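Long-range contact in alcohol dehydrogenase superfamily protein (Novosphingobium aromaticivorans, PDB 3GAZ), which probably acts as an NADP-dependent oxidoreductase of the medium-chain dehydrogenase/reductase (alcohol dehydrogenase) superfamily: residues Val134-Trp139 and Ala279-Met284. Sequence-based numbering, arbitrary orientation.
Sequences VFITAW and AHFGEM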
loop_
_atom_site.group_PDB
_atom_site.type_symbol
_atom_site.label_atom_id
_atom_site.label_comp_id
_atom_site.label_asym_id
_atom_site.label_seq_id
_atom_site.Cartn_x
_atom_site.Cartn_y
_atom_site.Cartn_z
ATOM N N VAL A 134 1.967 17.028 10.245
ATOM C CA VAL A 134 1.201 18.228 10.530
ATOM C C VAL A 134 1.709 19.461 9.793
ATOM O O VAL A 134 0.909 20.294 9.382
ATOM C CB VAL A 134 1.104 18.520 12.062
ATOM C CG1 VAL A 134 0.421 17.347 12.763
ATOM C CG2 VAL A 134 2.477 18.789 12.652
ATOM N N PHE A 135 3.024 19.582 9.609
ATOM C CA PHE A 135 3.558 20.737 8.887
ATOM C C PHE A 135 3.100 20.681 7.431
ATOM O O PHE A 135 2.614 21.667 6.872
ATOM C CB PHE A 135 5.091 20.765 8.908
ATOM C CG PHE A 135 5.672 21.973 8.215
ATOM C CD1 PHE A 135 5.881 23.161 8.915
ATOM C CD2 PHE A 135 5.934 21.947 6.844
ATOM C CE1 PHE A 135 6.334 24.312 8.260
ATOM C CE2 PHE A 135 6.389 23.095 6.174
ATOM C CZ PHE A 135 6.588 24.281 6.886
ATOM N N ILE A 136 3.280 19.517 6.817
ATOM C CA ILE A 136 2.886 19.313 5.431
ATOM C C ILE A 136 1.382 19.544 5.273
ATOM O O ILE A 136 0.938 20.144 4.295
ATOM C CB ILE A 136 3.251 17.883 4.967
ATOM C CG1 ILE A 136 4.772 17.767 4.828
ATOM C CG2 ILE A 136 2.562 17.556 3.650
ATOM C CD1 ILE A 136 5.259 16.363 4.537
ATOM N N THR A 137 0.601 19.076 6.241
ATOM C CA THR A 137 -0.842 19.246 6.185
ATOM C C THR A 137 -1.175 20.737 6.231
ATOM O O THR A 137 -1.952 21.237 5.414
ATOM C CB THR A 137 -1.528 18.511 7.356
ATOM O OG1 THR A 137 -1.272 17.102 7.247
ATOM C CG2 THR A 137 -3.029 18.750 7.337
ATOM N N ALA A 138 -0.562 21.447 7.174
ATOM C CA ALA A 138 -0.783 22.882 7.323
ATOM C C ALA A 138 -0.349 23.647 6.075
ATOM O O ALA A 138 -1.030 24.578 5.632
ATOM C CB ALA A 138 -0.014 23.401 8.532
ATOM N N TRP A 139 0.784 23.248 5.512
ATOM C CA TRP A 139 1.330 23.904 4.327
ATOM C C TRP A 139 0.486 23.701 3.068
ATOM O O TRP A 139 0.278 24.642 2.295
ATOM C CB TRP A 139 2.754 23.409 4.072
ATOM C CG TRP A 139 3.455 24.125 2.958
ATOM C CD1 TRP A 139 3.351 23.872 1.618
ATOM C CD2 TRP A 139 4.356 25.230 3.090
ATOM N NE1 TRP A 139 4.138 24.754 0.907
ATOM C CE2 TRP A 139 4.765 25.596 1.787
ATOM C CE3 TRP A 139 4.860 25.945 4.186
ATOM C CZ2 TRP A 139 5.656 26.652 1.549
ATOM C CZ3 TRP A 139 5.748 26.998 3.948
ATOM C CH2 TRP A 139 6.135 27.336 2.638
ATOM N N ALA A 279 8.641 14.401 -4.394
ATOM C CA ALA A 279 9.645 15.445 -4.212
ATOM C C ALA A 279 9.113 16.657 -3.450
ATOM O O ALA A 279 9.860 17.325 -2.733
ATOM C CB ALA A 279 10.188 15.881 -5.567
ATOM N N HIS A 280 7.825 16.943 -3.611
ATOM C CA HIS A 280 7.208 18.083 -2.939
ATOM C C HIS A 280 7.298 17.942 -1.416
ATOM O O HIS A 280 7.351 18.938 -0.695
ATOM C CB HIS A 280 5.742 18.206 -3.375
ATOM C CG HIS A 280 5.064 19.453 -2.898
ATOM N ND1 HIS A 280 5.619 20.706 -3.048
ATOM C CD2 HIS A 280 3.860 19.642 -2.305
ATOM C CE1 HIS A 280 4.785 21.613 -2.568
ATOM N NE2 HIS A 280 3.712 20.994 -2.112
ATOM N N PHE A 281 7.314 16.703 -0.927
ATOM C CA PHE A 281 7.393 16.464 0.512
ATOM C C PHE A 281 8.699 16.978 1.103
ATOM O O PHE A 281 8.683 17.773 2.043
ATOM C CB PHE A 281 7.226 14.974 0.815
ATOM C CG PHE A 281 5.799 14.566 1.061
ATOM C CD1 PHE A 281 4.747 15.299 0.518
ATOM C CD2 PHE A 281 5.507 13.457 1.847
ATOM C CE1 PHE A 281 3.421 14.932 0.755
ATOM C CE2 PHE A 281 4.191 13.082 2.089
ATOM C CZ PHE A 281 3.143 13.825 1.542
ATOM N N GLY A 282 9.821 16.521 0.558
ATOM C CA GLY A 282 11.110 16.975 1.052
ATOM C C GLY A 282 11.239 18.481 0.903
ATOM O O GLY A 282 11.858 19.155 1.728
ATOM N N GLU A 283 10.650 19.018 -0.159
ATOM C CA GLU A 283 10.702 20.452 -0.397
ATOM C C GLU A 283 9.979 21.209 0.712
ATOM O O GLU A 283 10.494 22.199 1.227
ATOM C CB GLU A 283 10.078 20.788 -1.753
ATOM C CG GLU A 283 10.892 20.315 -2.952
ATOM C CD GLU A 283 12.303 20.879 -2.963
ATOM O OE1 GLU A 283 13.193 20.284 -2.319
ATOM O OE2 GLU A 283 12.520 21.926 -3.609
HETATM N N MSE A 284 8.788 20.744 1.081
HETATM C CA MSE A 284 8.028 21.399 2.141
HETATM C C MSE A 284 8.783 21.308 3.472
HETATM O O MSE A 284 8.781 22.256 4.251
HETATM C CB MSE A 284 6.625 20.778 2.287
HETATM C CG MSE A 284 5.605 21.205 1.208
HETATM SE SE MSE A 284 3.894 20.602 1.474
HETATM C CE MSE A 284 4.099 18.857 0.976
#
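Met284, a selenomethionine, carries the tight part of the contact, with CE against Ile136 and SE against Trp139. Its CE lies 3.3 Å from Ile136 CG2, closer than carbons usually come. SE meets the indole at Trp139 CD1, also at 3.3 Å; it stands 53° off the normal of the five-membered ring, an oblique Met-aromatic contact. Trp139 CG lies anti to the backbone N, on the side from which Met284 SE approaches it. Ile136 CD1 sits over the centre of one face of the Phe281 ring in a CH-pi contact, 4.0 Å from the centroid and 12° off its normal. Segments 134-139 and 279-284, on helices 132-145 and 278-293, have local axes 10.3 Å apart at closest and at 99°, within the enoyl reductase-type fold; helix 132-145 also packs on helix 162-173, which follows the first strand of the Rossmann-type parallel sheet. An alanine at Trp139 would probably open a gap beside SE and let the selenomethionine side chain turn. Toward solvent the contact thins: partly exposed His280 keeps NE2 4.7 Å from Trp139 CD1 and hydrogen-bonds it to Asp144, while exposed Glu283 turns to a salt bridge with Arg286.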